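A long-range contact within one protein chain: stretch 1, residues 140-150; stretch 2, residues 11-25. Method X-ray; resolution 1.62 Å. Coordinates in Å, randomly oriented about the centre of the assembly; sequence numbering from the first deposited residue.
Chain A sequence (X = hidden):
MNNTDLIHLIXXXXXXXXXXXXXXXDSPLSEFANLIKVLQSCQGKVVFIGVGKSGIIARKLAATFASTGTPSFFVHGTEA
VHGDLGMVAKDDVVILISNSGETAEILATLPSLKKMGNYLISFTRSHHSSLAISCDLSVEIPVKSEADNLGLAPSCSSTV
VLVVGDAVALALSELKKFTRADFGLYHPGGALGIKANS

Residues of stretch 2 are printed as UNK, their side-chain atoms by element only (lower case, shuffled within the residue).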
# COMPACT_ATOMS: atom_id res chain seq x y z
N GLU A 140 -0.83 8.57 -5.99
CA GLU A 140 -1.76 9.33 -5.16
C GLU A 140 -3.04 8.50 -5.07
O GLU A 140 -3.61 8.06 -6.10
CB GLU A 140 -2.00 10.75 -5.74
CG GLU A 140 -2.91 11.63 -4.90
CD GLU A 140 -3.01 13.04 -5.51
OE1 GLU A 140 -3.84 13.15 -6.42
OE2 GLU A 140 -2.27 14.00 -5.15
N ILE A 141 -3.43 8.16 -3.85
CA ILE A 141 -4.65 7.38 -3.61
C ILE A 141 -5.52 8.31 -2.77
O ILE A 141 -5.41 8.31 -1.54
CB ILE A 141 -4.34 6.08 -2.85
CG1 ILE A 141 -3.30 5.26 -3.65
CG2 ILE A 141 -5.67 5.33 -2.61
CD1 ILE A 141 -2.85 3.96 -3.02
N PRO A 142 -6.39 9.09 -3.44
CA PRO A 142 -7.15 10.12 -2.75
C PRO A 142 -8.20 9.51 -1.80
O PRO A 142 -8.90 8.55 -2.16
CB PRO A 142 -7.80 10.90 -3.91
CG PRO A 142 -7.99 9.87 -4.97
CD PRO A 142 -6.89 8.86 -4.81
N VAL A 143 -8.23 10.02 -0.58
CA VAL A 143 -9.22 9.62 0.41
C VAL A 143 -9.72 10.91 1.07
O VAL A 143 -8.96 11.58 1.77
CB VAL A 143 -8.63 8.66 1.48
CG1 VAL A 143 -9.71 8.26 2.50
CG2 VAL A 143 -7.96 7.42 0.83
N LYS A 144 -10.98 11.21 0.81
CA LYS A 144 -11.69 12.42 1.26
C LYS A 144 -11.80 12.57 2.78
O LYS A 144 -11.53 13.65 3.35
CB LYS A 144 -13.11 12.46 0.63
CG LYS A 144 -13.71 11.09 0.19
CD LYS A 144 -14.39 10.23 1.30
CE LYS A 144 -15.30 9.12 0.76
NZ LYS A 144 -16.06 8.30 1.77
N SER A 145 -12.24 11.49 3.42
CA SER A 145 -12.61 11.46 4.83
C SER A 145 -12.45 10.02 5.32
O SER A 145 -12.34 9.09 4.52
CB SER A 145 -14.08 11.84 4.99
OG SER A 145 -14.38 12.13 6.36
N GLU A 146 -12.46 9.85 6.64
CA GLU A 146 -12.62 8.50 7.22
C GLU A 146 -14.09 8.21 7.47
O GLU A 146 -14.93 9.08 7.24
CB GLU A 146 -11.78 8.32 8.48
CG GLU A 146 -10.28 8.48 8.24
CD GLU A 146 -9.61 7.40 7.39
OE1 GLU A 146 -10.28 6.45 6.85
OE2 GLU A 146 -8.36 7.52 7.26
N ALA A 147 -14.42 6.98 7.89
CA ALA A 147 -15.82 6.57 8.01
C ALA A 147 -16.45 7.03 9.32
O ALA A 147 -17.68 7.08 9.41
CB ALA A 147 -15.94 5.04 7.85
N ASP A 148 -15.63 7.39 10.31
CA ASP A 148 -16.18 7.73 11.65
C ASP A 148 -16.64 9.20 11.64
O ASP A 148 -16.20 9.97 10.80
CB ASP A 148 -15.16 7.46 12.78
CG ASP A 148 -13.80 8.17 12.58
OD1 ASP A 148 -13.26 8.15 11.44
OD2 ASP A 148 -13.28 8.76 13.59
N ASN A 149 -17.51 9.59 12.58
CA ASN A 149 -18.01 10.98 12.59
C ASN A 149 -16.90 12.00 12.76
O ASN A 149 -16.91 13.05 12.11
CB ASN A 149 -19.14 11.17 13.60
CG ASN A 149 -20.44 10.50 13.15
OD1 ASN A 149 -20.44 9.50 12.40
ND2 ASN A 149 -21.56 11.04 13.63
N LEU A 150 -15.92 11.65 13.61
CA LEU A 150 -14.72 12.44 13.86
C LEU A 150 -13.75 12.49 12.67
O LEU A 150 -12.96 13.45 12.55
CB LEU A 150 -13.98 11.85 15.07
CG LEU A 150 -14.70 11.62 16.42
CD1 LEU A 150 -14.08 10.46 17.22
CD2 LEU A 150 -14.72 12.93 17.21
N UNK A 11 -24.38 -0.66 8.61
CA UNK A 11 -24.38 -0.45 7.17
C UNK A 11 -23.96 0.97 6.79
O UNK A 11 -23.38 1.13 5.72
n UNK A 11 -28.75 -4.39 5.07
c UNK A 11 -25.76 -0.79 6.55
c UNK A 11 -27.43 -2.57 6.00
c UNK A 11 -26.05 -2.27 6.61
c UNK A 11 -27.61 -4.07 5.97
N UNK A 12 -24.21 1.97 7.65
CA UNK A 12 -23.80 3.37 7.40
C UNK A 12 -22.25 3.39 7.27
O UNK A 12 -21.69 3.95 6.32
c UNK A 12 -22.60 6.11 9.40
c UNK A 12 -23.58 5.64 8.58
c UNK A 12 -23.08 7.69 7.95
c UNK A 12 -24.29 4.31 8.54
n UNK A 12 -23.85 6.65 7.69
n UNK A 12 -22.31 7.39 8.98
N UNK A 13 -21.57 2.71 8.21
CA UNK A 13 -20.11 2.79 8.17
C UNK A 13 -19.58 2.02 6.97
O UNK A 13 -18.61 2.44 6.34
c UNK A 13 -20.34 4.77 12.95
c UNK A 13 -20.73 3.44 12.91
c UNK A 13 -19.81 3.14 10.68
c UNK A 13 -19.38 4.47 10.73
c UNK A 13 -20.50 2.64 11.77
c UNK A 13 -19.53 2.26 9.48
c UNK A 13 -19.65 5.29 11.86
N UNK A 14 -20.18 0.86 6.69
CA UNK A 14 -19.80 0.07 5.50
C UNK A 14 -19.99 0.86 4.23
O UNK A 14 -19.13 0.84 3.35
c UNK A 14 -20.38 -2.17 6.63
c UNK A 14 -20.25 -4.43 4.90
s UNK A 14 -21.18 -3.75 6.27
c UNK A 14 -20.58 -1.28 5.42
N UNK A 15 -21.11 1.59 4.18
CA UNK A 15 -21.38 2.37 3.00
C UNK A 15 -20.36 3.51 2.81
O UNK A 15 -19.97 3.77 1.65
c UNK A 15 -23.71 4.53 -0.01
n UNK A 15 -23.44 3.47 0.74
n UNK A 15 -23.65 5.61 0.76
c UNK A 15 -23.31 5.23 2.03
c UNK A 15 -22.81 2.94 3.12
c UNK A 15 -23.17 3.88 2.02
N UNK A 16 -19.90 4.14 3.92
CA UNK A 16 -18.87 5.18 3.82
C UNK A 16 -17.62 4.56 3.15
O UNK A 16 -16.97 5.20 2.30
n UNK A 16 -19.42 7.13 6.96
c UNK A 16 -19.55 6.69 5.72
o UNK A 16 -20.48 7.03 4.97
c UNK A 16 -18.50 5.74 5.19
N UNK A 17 -17.26 3.36 3.58
CA UNK A 17 -16.05 2.71 2.97
C UNK A 17 -16.24 2.36 1.51
O UNK A 17 -15.37 2.58 0.66
c UNK A 17 -14.25 0.81 5.81
o UNK A 17 -13.79 -0.11 5.09
o UNK A 17 -14.06 0.92 7.02
c UNK A 17 -15.58 1.46 3.78
c UNK A 17 -15.17 1.83 5.18
N UNK A 18 -17.45 1.91 1.19
CA UNK A 18 -17.81 1.61 -0.18
C UNK A 18 -17.65 2.88 -1.04
O UNK A 18 -17.09 2.79 -2.12
c UNK A 18 -21.38 0.69 -1.55
c UNK A 18 -19.85 0.68 -1.58
c UNK A 18 -19.38 -0.71 -1.98
c UNK A 18 -19.26 1.10 -0.21
N UNK A 19 -18.13 4.01 -0.54
CA UNK A 19 -18.03 5.27 -1.31
C UNK A 19 -16.57 5.65 -1.58
O UNK A 19 -16.23 6.11 -2.67
c UNK A 19 -20.89 7.53 -0.04
n UNK A 19 -20.62 10.05 -0.03
c UNK A 19 -20.72 8.81 -0.87
c UNK A 19 -18.74 6.41 -0.61
c UNK A 19 -20.26 6.30 -0.72
N UNK A 20 -15.74 5.47 -0.57
CA UNK A 20 -14.30 5.82 -0.71
C UNK A 20 -13.66 4.97 -1.81
O UNK A 20 -12.83 5.46 -2.58
c UNK A 20 -13.63 5.63 0.65
N UNK A 21 -14.01 3.70 -1.87
CA UNK A 21 -13.49 2.81 -2.93
C UNK A 21 -13.98 3.28 -4.31
O UNK A 21 -13.19 3.43 -5.24
c UNK A 21 -13.16 0.91 -1.35
c UNK A 21 -13.85 1.35 -2.66
c UNK A 21 -13.45 0.44 -3.82
N UNK A 22 -15.26 3.62 -4.37
CA UNK A 22 -15.85 4.09 -5.62
C UNK A 22 -15.15 5.33 -6.13
O UNK A 22 -14.95 5.41 -7.35
o UNK A 22 -20.06 4.95 -5.02
o UNK A 22 -20.71 2.92 -5.46
c UNK A 22 -18.31 3.30 -5.32
c UNK A 22 -19.79 3.77 -5.27
c UNK A 22 -17.34 4.45 -5.41
N UNK A 23 -14.79 6.26 -5.24
CA UNK A 23 -14.14 7.55 -5.55
C UNK A 23 -12.86 7.21 -6.27
O UNK A 23 -12.52 7.84 -7.27
c UNK A 23 -14.97 8.73 -3.40
c UNK A 23 -15.82 9.87 -3.92
o UNK A 23 -15.34 10.65 -4.79
c UNK A 23 -13.80 8.36 -4.30
o UNK A 23 -16.97 10.00 -3.43
N UNK A 24 -12.17 6.17 -5.80
CA UNK A 24 -10.87 5.79 -6.41
C UNK A 24 -11.04 5.09 -7.77
O UNK A 24 -10.30 5.41 -8.71
c UNK A 24 -8.72 4.45 -6.13
c UNK A 24 -9.64 5.78 -4.20
c UNK A 24 -9.98 4.94 -5.43
N UNK A 25 -12.02 4.20 -7.90
CA UNK A 25 -12.26 3.46 -9.15
C UNK A 25 -12.67 4.48 -10.24
O UNK A 25 -12.32 4.28 -11.42
c UNK A 25 -13.99 0.27 -7.75
c UNK A 25 -12.89 1.28 -8.08
c UNK A 25 -13.35 2.38 -9.00
c UNK A 25 -13.70 1.74 -10.34
O HOH W 1 -19.92 8.67 9.95
O HOH W 2 -11.27 7.51 -1.42

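Stretch 2 is helical throughout and lies against the irregular stretch 1.

Position 11 has four carbons in a row ending in nitrogen. It does not reach stretch 1. This is Lys11.

Position 12 carries one carbon and then a five-membered ring of three carbons and two nitrogens. A ring nitrogen faces the side-chain oxygen of Asn149 across a gap. That ring defines His12. Its NE2 lies 4.4 Å from Asn149 OD1, too far for a direct hydrogen bond. Water 1 fills the gap, 2.9 Å from His12 NE2 and 2.6 Å from Asn149 OD1. The same water donates to Ala147 O at 2.8 Å.

Position 13 has one carbon and a ring of six carbons, with no hetero atom. The ring meets Ala147 O, Asp148 and Asn149. It is Phe13. Ala147 O approaches the ring edge, near its plane, 3.4 Å from Phe13 CD1. Asp148 CA is 4.2 Å from Phe13 CE1.

Position 14 shows two carbons, a sulfur and a last carbon, unbranched. It points away from stretch 1. Only methionine fits, so this is Met14.

Position 15 has another five-membered ring with two nitrogens, on one carbon. It makes no contact here. It is His15.

Position 16 has two carbons, the second bearing one oxygen and one nitrogen. Its first carbon packs on the Ala147 methyl, and its nitrogen reaches Ala147 O. This short amide is Asn16. Its CB is 3.8 Å from Ala147 CB. Its ND2 donates a hydrogen bond to Ala147 O at 3.0 Å.

Position 17 has three carbons, the third carrying two oxygens. Its second carbon touches the Ala147 methyl. This is Glu17. Its CG lies 4.2 Å from Ala147 CB.

Position 18 has four carbons forked at the second. It points away. This is Leu18.

Position 19 has four carbons in a row and a terminal nitrogen. Its first carbon lies near the end of Lys144. It is Lys19. Its CB is 4.1 Å from Lys144 NZ.

Position 20 has a single side-chain carbon, pointing toward stretch 1 and lying beside the end of Lys144. It is Ala20. Its CB is 3.8 Å from Lys144 NZ.

Position 21 has one carbon carrying two others, pointing away. This is Val21.

Position 22 has three carbons, the third with two oxygens, clear of stretch 1. It is Glu22.

Position 23 has the same pattern, but its second carbon packs on Lys144. It is Glu23. Its CG is 4.2 Å from Lys144 CE.

Position 24 is again one carbon carrying two. It meets Ile141 and Pro142. It is Val24. Its CG2 lies 4.3 Å from Ile141 CG2, 4.2 Å from Pro142 CD and 3.5 Å from Pro142 O.

Position 25 has four carbons forked at the first, one arm two carbons long, without contact. It is Ile25.

The contact runs along one side of the helix. At one end, Val24 makes apolar contacts with Ile141 and Pro142. Water 2 donates to Pro142 O at 2.7 Å and to Ala20 O at 2.8 Å, linking the two backbones. In the middle, Lys144 NZ reaches Asn16 O at 3.3 Å in a weak hydrogen bond. Farther along, Ala147 O accepts from both Asn16 ND2 and water 1, and Ala147 CB packs against Asn16 CB.

Stretch 2 (11-25) KHFMHNELKAVEEVI
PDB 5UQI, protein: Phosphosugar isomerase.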